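Local coordinates for 4-alpha-glucanotransferase (Aquifex aeolicus, PDB 1TZ7), which is an amylomaltase, or disproportionating enzyme, of the 4-alpha-glucanotransferase family, built around a parallel beta/alpha barrel, at residues 76-84 with 226-237; 347-355 with 366-376. One frame throughout, in Å; residues are numbered along the deposited sequence.

Interaction 1 (76-84 with 226-237); sequences SPYSSNSLF and DLPMYPSYSSAD
Asp226 turns its carboxylate carbon away from its own backbone N (chi1 -163°), and Tyr78 sets its ring opposite its carbonyl carbon (chi1 -62°); the two side chains thus meet at their polar ends. Tyr78 OH donates to Asp226 OD1 at 2.6 Å from above the carboxylate, whose plane stands 77° from the ring. Pro228 CG approaches the same ring obliquely, 3.9 Å from Tyr78 CD1. Farther along, the hydrogen bonds to loop 76-84 use its backbone. Ser232 OG donates to Ser80 O at 2.6 Å, and Ala236 N reaches Asn81 O at 2.9 Å. Asp237 OD1 then takes the N-H of Leu83 on its syn lone pair, 2.8 Å from Leu83 N, while OD2 lies at the edge of the Phe84 ring. Leu83 CD1 packs 3.6 Å from Pro231 CB. Ser235 is the N-cap of helix 236-240, and both Ala236 and Asp237 of its first turn bond to the loop. The contact lies at and just beyond the C-terminal end of barrel strand 222-227, with Leu83 and Phe84 resting on helix 287-297, Ser82 touching helix 149-165, and Tyr230 lying against strand 269-274.

Interaction 2 (347-355 with 366-376); sequences KNPFIAEDL and RETFKIPGSRV
Asp354 OD1 is gripped twice by the guanidinium of Arg366, at 2.9 Å from NE and 3.1 Å from NH2. Both bonds of this salt bridge are weak in angle, as expected when two N-H groups share one oxygen; the carboxylate and guanidinium planes stand 89° apart. The pair spans a beta-alpha-beta unit of the barrel: strand 350-352 leads through helix 360-368, which carries Arg366, into the neighbouring strand 373-376. Asp354 CG sits between its backbone N and carbonyl carbon (chi1 56°), a torsion that turns the carboxylate toward the second strand, where OD2 accepts from Ser374 N at 2.8 Å on its syn side. One carboxylate therefore fastens both the helix end and the strand.

The strand axes come within 5.8 Å at 47° to each other, and one backbone hydrogen bond joins the two segments: Ala352 N makes a nearly linear bond to Pro372 O, 2.9 Å long. In a regular ladder Ala352 O would next receive Ser374 N; here that N-H is spent on Asp354, and Ser374 OG donates to Ala352 O instead, at 2.8 Å. The donor and the acceptor of that one rung are thus each satisfied by a side chain.

After the helix, Ile371 CG2 packs 3.9 Å from Ala352 CB and also touches Phe350 CB, while Ile371 itself leans on Phe338 of helix 334-344. Lys370, with positive phi, is the C-prime residue of the Schellman motif that ends helix 360-368 and turns the chain into Ile371. On the other side of strand 350-352, Ile351 packs on Val398 and Phe302 of strands 397-400 and 302-305. Past the C-terminal end of strand 350-352 the Leu355 and Val376 side chains cross at about a right angle, with CD1 of Leu355 4.1 Å from CG2 of Val376.

From the N terminus, the chain runs through barrel strand 60-62 into loop 76-84, then makes a long, largely helical excursion before strand 222-227 brings it back to the same region. Interaction 1 closes that excursion by joining the loops that follow these two neighbouring strands. Interaction 2 opens only afterwards and closes a far shorter loop, 347-355 to 366-376, whose connection is mostly one helix. The two are in series, neither nested nor crossed. Both reach the same parallel sheet: interaction 1 ties together buried loops at the C-terminal ends of its strands, whereas interaction 2 joins strands 350-352 and 373-376 and so completes the ring. Their centres lie 21 Å apart, their nearest atoms about 6 Å.

Interaction 1 (76-84 with 226-237)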
# COMPACT_ATOMS: atom_id res chain seq x y z
N SER A 76 9.05 -2.65 4.56
CA SER A 76 7.92 -1.73 4.43
C SER A 76 7.46 -1.64 2.98
O SER A 76 8.28 -1.44 2.08
CB SER A 76 8.30 -0.34 4.94
OG SER A 76 7.23 0.58 4.76
N PRO A 77 6.16 -1.80 2.75
CA PRO A 77 5.57 -1.59 1.42
C PRO A 77 5.71 -0.15 0.92
O PRO A 77 5.53 0.10 -0.28
CB PRO A 77 4.08 -1.92 1.64
CG PRO A 77 4.04 -2.71 2.89
CD PRO A 77 5.14 -2.20 3.74
N TYR A 78 6.02 0.78 1.82
CA TYR A 78 6.03 2.20 1.49
C TYR A 78 7.45 2.72 1.25
O TYR A 78 7.65 3.91 1.04
CB TYR A 78 5.37 3.01 2.61
CG TYR A 78 3.92 2.66 2.84
CD1 TYR A 78 2.91 3.33 2.16
CD2 TYR A 78 3.56 1.66 3.73
CE1 TYR A 78 1.57 3.00 2.36
CE2 TYR A 78 2.22 1.33 3.95
CZ TYR A 78 1.23 2.00 3.26
OH TYR A 78 -0.08 1.68 3.47
N SER A 79 8.43 1.82 1.27
CA SER A 79 9.82 2.17 0.97
C SER A 79 10.44 1.15 0.01
O SER A 79 11.14 0.22 0.44
CB SER A 79 10.64 2.27 2.25
OG SER A 79 11.86 2.95 2.02
N SER A 80 10.19 1.33 -1.28
CA SER A 80 10.48 0.32 -2.29
C SER A 80 11.43 0.89 -3.33
O SER A 80 11.51 2.10 -3.52
CB SER A 80 9.18 -0.12 -2.97
OG SER A 80 9.42 -1.08 -3.98
N ASN A 81 12.15 0.01 -4.02
CA ASN A 81 12.98 0.43 -5.14
C ASN A 81 12.18 0.62 -6.45
O ASN A 81 12.77 0.83 -7.51
CB ASN A 81 14.17 -0.55 -5.35
CG ASN A 81 13.71 -2.00 -5.58
OD1 ASN A 81 12.60 -2.26 -6.03
ND2 ASN A 81 14.60 -2.95 -5.27
N SER A 82 10.85 0.55 -6.37
CA SER A 82 9.98 0.85 -7.52
C SER A 82 8.53 1.07 -7.11
O SER A 82 7.96 0.25 -6.39
CB SER A 82 10.06 -0.26 -8.55
OG SER A 82 9.21 0.00 -9.66
N LEU A 83 7.94 2.17 -7.58
CA LEU A 83 6.52 2.46 -7.32
C LEU A 83 5.62 1.75 -8.33
O LEU A 83 4.40 1.82 -8.23
CB LEU A 83 6.27 3.98 -7.38
CG LEU A 83 7.00 4.81 -6.34
CD1 LEU A 83 6.86 6.30 -6.64
CD2 LEU A 83 6.47 4.50 -4.93
N PHE A 84 6.23 1.08 -9.30
CA PHE A 84 5.48 0.45 -10.39
C PHE A 84 5.50 -1.08 -10.28
O PHE A 84 4.50 -1.74 -10.56
CB PHE A 84 6.06 0.89 -11.74
CG PHE A 84 5.72 2.31 -12.09
CD1 PHE A 84 6.44 3.36 -11.54
CD2 PHE A 84 4.69 2.59 -12.98
CE1 PHE A 84 6.13 4.69 -11.87
CE2 PHE A 84 4.37 3.91 -13.31
CZ PHE A 84 5.10 4.96 -12.75
N ASP A 226 -3.02 1.21 -2.79
CA ASP A 226 -2.39 2.21 -1.95
C ASP A 226 -1.19 2.81 -2.66
O ASP A 226 -0.27 2.09 -3.05
CB ASP A 226 -1.95 1.57 -0.63
CG ASP A 226 -1.68 2.59 0.46
OD1 ASP A 226 -1.83 2.23 1.65
OD2 ASP A 226 -1.31 3.76 0.22
N LEU A 227 -1.21 4.12 -2.84
CA LEU A 227 -0.13 4.84 -3.53
C LEU A 227 0.66 5.67 -2.54
O LEU A 227 0.17 6.70 -2.07
CB LEU A 227 -0.71 5.76 -4.61
CG LEU A 227 -0.73 5.19 -6.03
CD1 LEU A 227 -1.80 4.13 -6.15
CD2 LEU A 227 -0.96 6.31 -7.04
N PRO A 228 1.88 5.24 -2.23
CA PRO A 228 2.77 6.04 -1.40
C PRO A 228 3.04 7.40 -2.03
O PRO A 228 3.13 7.48 -3.25
CB PRO A 228 4.05 5.20 -1.34
CG PRO A 228 3.62 3.83 -1.69
CD PRO A 228 2.50 3.97 -2.63
N MET A 229 3.15 8.44 -1.22
CA MET A 229 3.42 9.78 -1.73
C MET A 229 4.74 9.79 -2.50
O MET A 229 4.82 10.33 -3.59
CB MET A 229 3.47 10.78 -0.59
CG MET A 229 3.99 12.18 -0.98
SD MET A 229 3.00 12.99 -2.28
CE MET A 229 1.52 13.39 -1.39
N TYR A 230 5.75 9.17 -1.90
CA TYR A 230 7.14 9.32 -2.32
C TYR A 230 7.75 7.95 -2.63
O TYR A 230 7.41 6.96 -1.98
CB TYR A 230 7.97 9.94 -1.19
CG TYR A 230 7.68 11.40 -0.90
CD1 TYR A 230 7.24 11.80 0.37
CD2 TYR A 230 7.88 12.38 -1.86
CE1 TYR A 230 6.99 13.13 0.65
CE2 TYR A 230 7.64 13.71 -1.58
CZ TYR A 230 7.19 14.08 -0.32
OH TYR A 230 6.95 15.40 -0.05
N PRO A 231 8.67 7.89 -3.59
CA PRO A 231 9.56 6.74 -3.73
C PRO A 231 10.70 6.84 -2.74
O PRO A 231 10.91 7.92 -2.17
CB PRO A 231 10.09 6.88 -5.15
CG PRO A 231 10.11 8.35 -5.39
CD PRO A 231 8.94 8.92 -4.60
N SER A 232 11.43 5.76 -2.53
CA SER A 232 12.69 5.83 -1.80
C SER A 232 13.77 6.44 -2.70
O SER A 232 13.67 6.39 -3.92
CB SER A 232 13.12 4.44 -1.33
OG SER A 232 13.40 3.59 -2.42
N TYR A 233 14.79 7.03 -2.09
CA TYR A 233 15.91 7.57 -2.84
C TYR A 233 16.58 6.47 -3.65
O TYR A 233 17.01 6.69 -4.78
CB TYR A 233 16.93 8.22 -1.91
CG TYR A 233 18.14 8.77 -2.63
CD1 TYR A 233 19.41 8.30 -2.34
CD2 TYR A 233 18.00 9.74 -3.61
CE1 TYR A 233 20.52 8.80 -3.00
CE2 TYR A 233 19.10 10.24 -4.28
CZ TYR A 233 20.36 9.77 -3.97
OH TYR A 233 21.45 10.26 -4.63
N SER A 234 16.65 5.28 -3.05
CA SER A 234 17.21 4.11 -3.72
C SER A 234 16.12 3.38 -4.52
O SER A 234 15.66 2.29 -4.14
CB SER A 234 17.81 3.15 -2.70
OG SER A 234 18.84 3.78 -1.96
N SER A 235 15.71 3.99 -5.62
CA SER A 235 14.67 3.41 -6.48
C SER A 235 14.96 3.68 -7.95
O SER A 235 15.65 4.64 -8.30
CB SER A 235 13.29 3.96 -6.10
OG SER A 235 13.15 5.33 -6.45
N ALA A 236 14.42 2.83 -8.81
CA ALA A 236 14.47 3.05 -10.25
C ALA A 236 13.78 4.36 -10.64
O ALA A 236 14.10 4.95 -11.65
CB ALA A 236 13.82 1.88 -10.97
N ASP A 237 12.83 4.80 -9.81
CA ASP A 237 12.02 5.98 -10.13
C ASP A 237 12.83 7.27 -10.06
O ASP A 237 12.73 8.12 -10.93
CB ASP A 237 10.82 6.07 -9.20
CG ASP A 237 10.00 4.80 -9.19
OD1 ASP A 237 9.91 4.15 -8.13
OD2 ASP A 237 9.41 4.37 -10.21
O HOH W 1 10.01 1.81 -11.04

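Interaction 2 (347-355 with 366-376)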
# COMPACT_ATOMS: atom_id res chain seq x y z
N LYS A 347 -14.01 9.45 -13.56
CA LYS A 347 -14.87 8.62 -12.70
C LYS A 347 -14.37 8.62 -11.22
O LYS A 347 -15.02 8.09 -10.33
CB LYS A 347 -14.97 7.20 -13.26
CG LYS A 347 -15.66 7.14 -14.65
CD LYS A 347 -16.01 5.71 -15.07
CE LYS A 347 -14.80 4.97 -15.60
NZ LYS A 347 -15.16 3.65 -16.17
N ASN A 348 -13.20 9.24 -11.02
CA ASN A 348 -12.66 9.54 -9.67
C ASN A 348 -12.36 8.31 -8.82
O ASN A 348 -13.18 7.90 -7.99
CB ASN A 348 -13.55 10.51 -8.90
CG ASN A 348 -12.80 11.20 -7.74
OD1 ASN A 348 -11.70 10.79 -7.37
ND2 ASN A 348 -13.41 12.24 -7.17
N PRO A 349 -11.19 7.73 -9.03
CA PRO A 349 -10.75 6.56 -8.28
C PRO A 349 -10.09 6.90 -6.94
O PRO A 349 -9.68 6.00 -6.23
CB PRO A 349 -9.71 5.93 -9.22
CG PRO A 349 -9.09 7.10 -9.90
CD PRO A 349 -10.18 8.16 -10.02
N PHE A 350 -10.00 8.19 -6.61
CA PHE A 350 -9.11 8.64 -5.53
C PHE A 350 -9.78 8.59 -4.16
O PHE A 350 -10.96 8.94 -4.01
CB PHE A 350 -8.59 10.03 -5.82
CG PHE A 350 -7.85 10.14 -7.12
CD1 PHE A 350 -6.65 9.47 -7.31
CD2 PHE A 350 -8.37 10.90 -8.16
CE1 PHE A 350 -5.97 9.57 -8.53
CE2 PHE A 350 -7.70 11.00 -9.37
CZ PHE A 350 -6.49 10.33 -9.55
N ILE A 351 -9.01 8.13 -3.18
CA ILE A 351 -9.37 8.25 -1.77
C ILE A 351 -8.22 8.95 -1.06
O ILE A 351 -7.07 8.63 -1.28
CB ILE A 351 -9.59 6.83 -1.14
CG1 ILE A 351 -10.80 6.15 -1.77
CG2 ILE A 351 -9.76 6.94 0.37
CD1 ILE A 351 -10.88 4.65 -1.47
N ALA A 352 -8.55 9.91 -0.21
CA ALA A 352 -7.53 10.67 0.49
C ALA A 352 -7.24 10.05 1.85
O ALA A 352 -8.14 9.87 2.66
CB ALA A 352 -7.98 12.11 0.66
N GLU A 353 -5.96 9.73 2.09
CA GLU A 353 -5.46 9.56 3.45
C GLU A 353 -5.17 10.93 4.04
O GLU A 353 -4.06 11.48 3.88
CB GLU A 353 -4.19 8.69 3.47
CG GLU A 353 -3.74 8.29 4.88
CD GLU A 353 -2.70 9.24 5.47
OE1 GLU A 353 -3.03 10.00 6.41
OE2 GLU A 353 -1.54 9.22 4.99
N ASP A 354 -6.17 11.48 4.72
CA ASP A 354 -6.11 12.84 5.20
C ASP A 354 -6.11 12.85 6.71
O ASP A 354 -6.75 13.69 7.34
CB ASP A 354 -7.31 13.66 4.65
CG ASP A 354 -8.65 13.04 4.99
OD1 ASP A 354 -9.68 13.71 4.82
OD2 ASP A 354 -8.77 11.88 5.43
N LEU A 355 -5.40 11.90 7.29
CA LEU A 355 -5.21 11.84 8.73
C LEU A 355 -3.88 12.52 9.09
O LEU A 355 -2.84 12.24 8.48
CB LEU A 355 -5.20 10.38 9.20
CG LEU A 355 -6.33 9.48 8.66
CD1 LEU A 355 -5.94 8.00 8.74
CD2 LEU A 355 -7.62 9.73 9.40
N ARG A 366 -9.34 18.67 -0.94
CA ARG A 366 -10.01 17.38 -1.00
C ARG A 366 -11.45 17.53 -1.51
O ARG A 366 -11.87 16.83 -2.41
CB ARG A 366 -10.01 16.73 0.39
CG ARG A 366 -10.36 15.25 0.37
CD ARG A 366 -11.40 14.85 1.39
NE ARG A 366 -11.04 15.27 2.74
CZ ARG A 366 -11.84 15.96 3.56
NH1 ARG A 366 -13.06 16.31 3.17
NH2 ARG A 366 -11.41 16.30 4.77
N GLU A 367 -12.20 18.46 -0.91
CA GLU A 367 -13.63 18.57 -1.16
C GLU A 367 -13.92 19.26 -2.50
O GLU A 367 -14.98 19.07 -3.08
CB GLU A 367 -14.31 19.32 -0.02
CG GLU A 367 -14.37 18.53 1.28
CD GLU A 367 -15.31 19.13 2.31
OE1 GLU A 367 -15.71 20.31 2.15
OE2 GLU A 367 -15.66 18.43 3.28
N THR A 368 -12.97 20.06 -2.97
CA THR A 368 -13.11 20.71 -4.27
C THR A 368 -13.20 19.67 -5.38
O THR A 368 -13.92 19.85 -6.36
CB THR A 368 -11.89 21.65 -4.53
OG1 THR A 368 -12.00 22.83 -3.71
CG2 THR A 368 -11.91 22.20 -5.96
N PHE A 369 -12.48 18.56 -5.22
CA PHE A 369 -12.46 17.50 -6.22
C PHE A 369 -13.26 16.27 -5.79
O PHE A 369 -13.15 15.21 -6.40
CB PHE A 369 -11.02 17.11 -6.53
CG PHE A 369 -10.24 18.20 -7.19
CD1 PHE A 369 -9.31 18.93 -6.47
CD2 PHE A 369 -10.46 18.52 -8.52
CE1 PHE A 369 -8.59 19.95 -7.07
CE2 PHE A 369 -9.75 19.54 -9.13
CZ PHE A 369 -8.82 20.25 -8.41
N LYS A 370 -14.08 16.44 -4.75
CA LYS A 370 -15.05 15.41 -4.32
C LYS A 370 -14.36 14.11 -3.97
O LYS A 370 -14.92 13.04 -4.11
CB LYS A 370 -16.11 15.17 -5.41
CG LYS A 370 -16.86 16.42 -5.85
CD LYS A 370 -17.73 16.99 -4.73
CE LYS A 370 -19.09 17.45 -5.25
NZ LYS A 370 -19.99 17.90 -4.14
N ILE A 371 -13.13 14.21 -3.50
CA ILE A 371 -12.38 13.04 -3.09
C ILE A 371 -12.78 12.66 -1.66
O ILE A 371 -12.69 13.49 -0.75
CB ILE A 371 -10.88 13.32 -3.17
CG1 ILE A 371 -10.48 13.59 -4.63
CG2 ILE A 371 -10.08 12.16 -2.60
CD1 ILE A 371 -9.05 14.13 -4.80
N PRO A 372 -13.24 11.42 -1.45
CA PRO A 372 -13.60 10.95 -0.11
C PRO A 372 -12.42 11.00 0.83
O PRO A 372 -11.31 10.63 0.45
CB PRO A 372 -14.04 9.50 -0.34
CG PRO A 372 -13.49 9.12 -1.67
CD PRO A 372 -13.45 10.37 -2.47
N GLY A 373 -12.65 11.47 2.06
CA GLY A 373 -11.64 11.44 3.09
C GLY A 373 -11.61 10.12 3.83
O GLY A 373 -12.32 9.17 3.48
N SER A 374 -10.77 10.05 4.85
CA SER A 374 -10.69 8.88 5.72
C SER A 374 -11.13 9.25 7.14
O SER A 374 -10.82 10.33 7.63
CB SER A 374 -9.24 8.33 5.74
OG SER A 374 -8.87 7.83 4.47
N ARG A 375 -11.86 8.35 7.78
CA ARG A 375 -12.16 8.47 9.21
C ARG A 375 -11.91 7.14 9.91
O ARG A 375 -12.05 6.08 9.32
CB ARG A 375 -13.60 8.90 9.43
CG ARG A 375 -13.98 10.19 8.73
CD ARG A 375 -13.42 11.45 9.38
NE ARG A 375 -13.61 12.62 8.52
CZ ARG A 375 -14.73 13.35 8.47
NH1 ARG A 375 -14.80 14.39 7.65
NH2 ARG A 375 -15.77 13.05 9.24
N VAL A 376 -11.54 7.21 11.18
CA VAL A 376 -11.16 6.03 11.94
C VAL A 376 -11.79 6.12 13.32
O VAL A 376 -11.53 7.06 14.06
CB VAL A 376 -9.60 5.93 12.09
CG1 VAL A 376 -9.21 4.60 12.73
CG2 VAL A 376 -8.93 6.08 10.73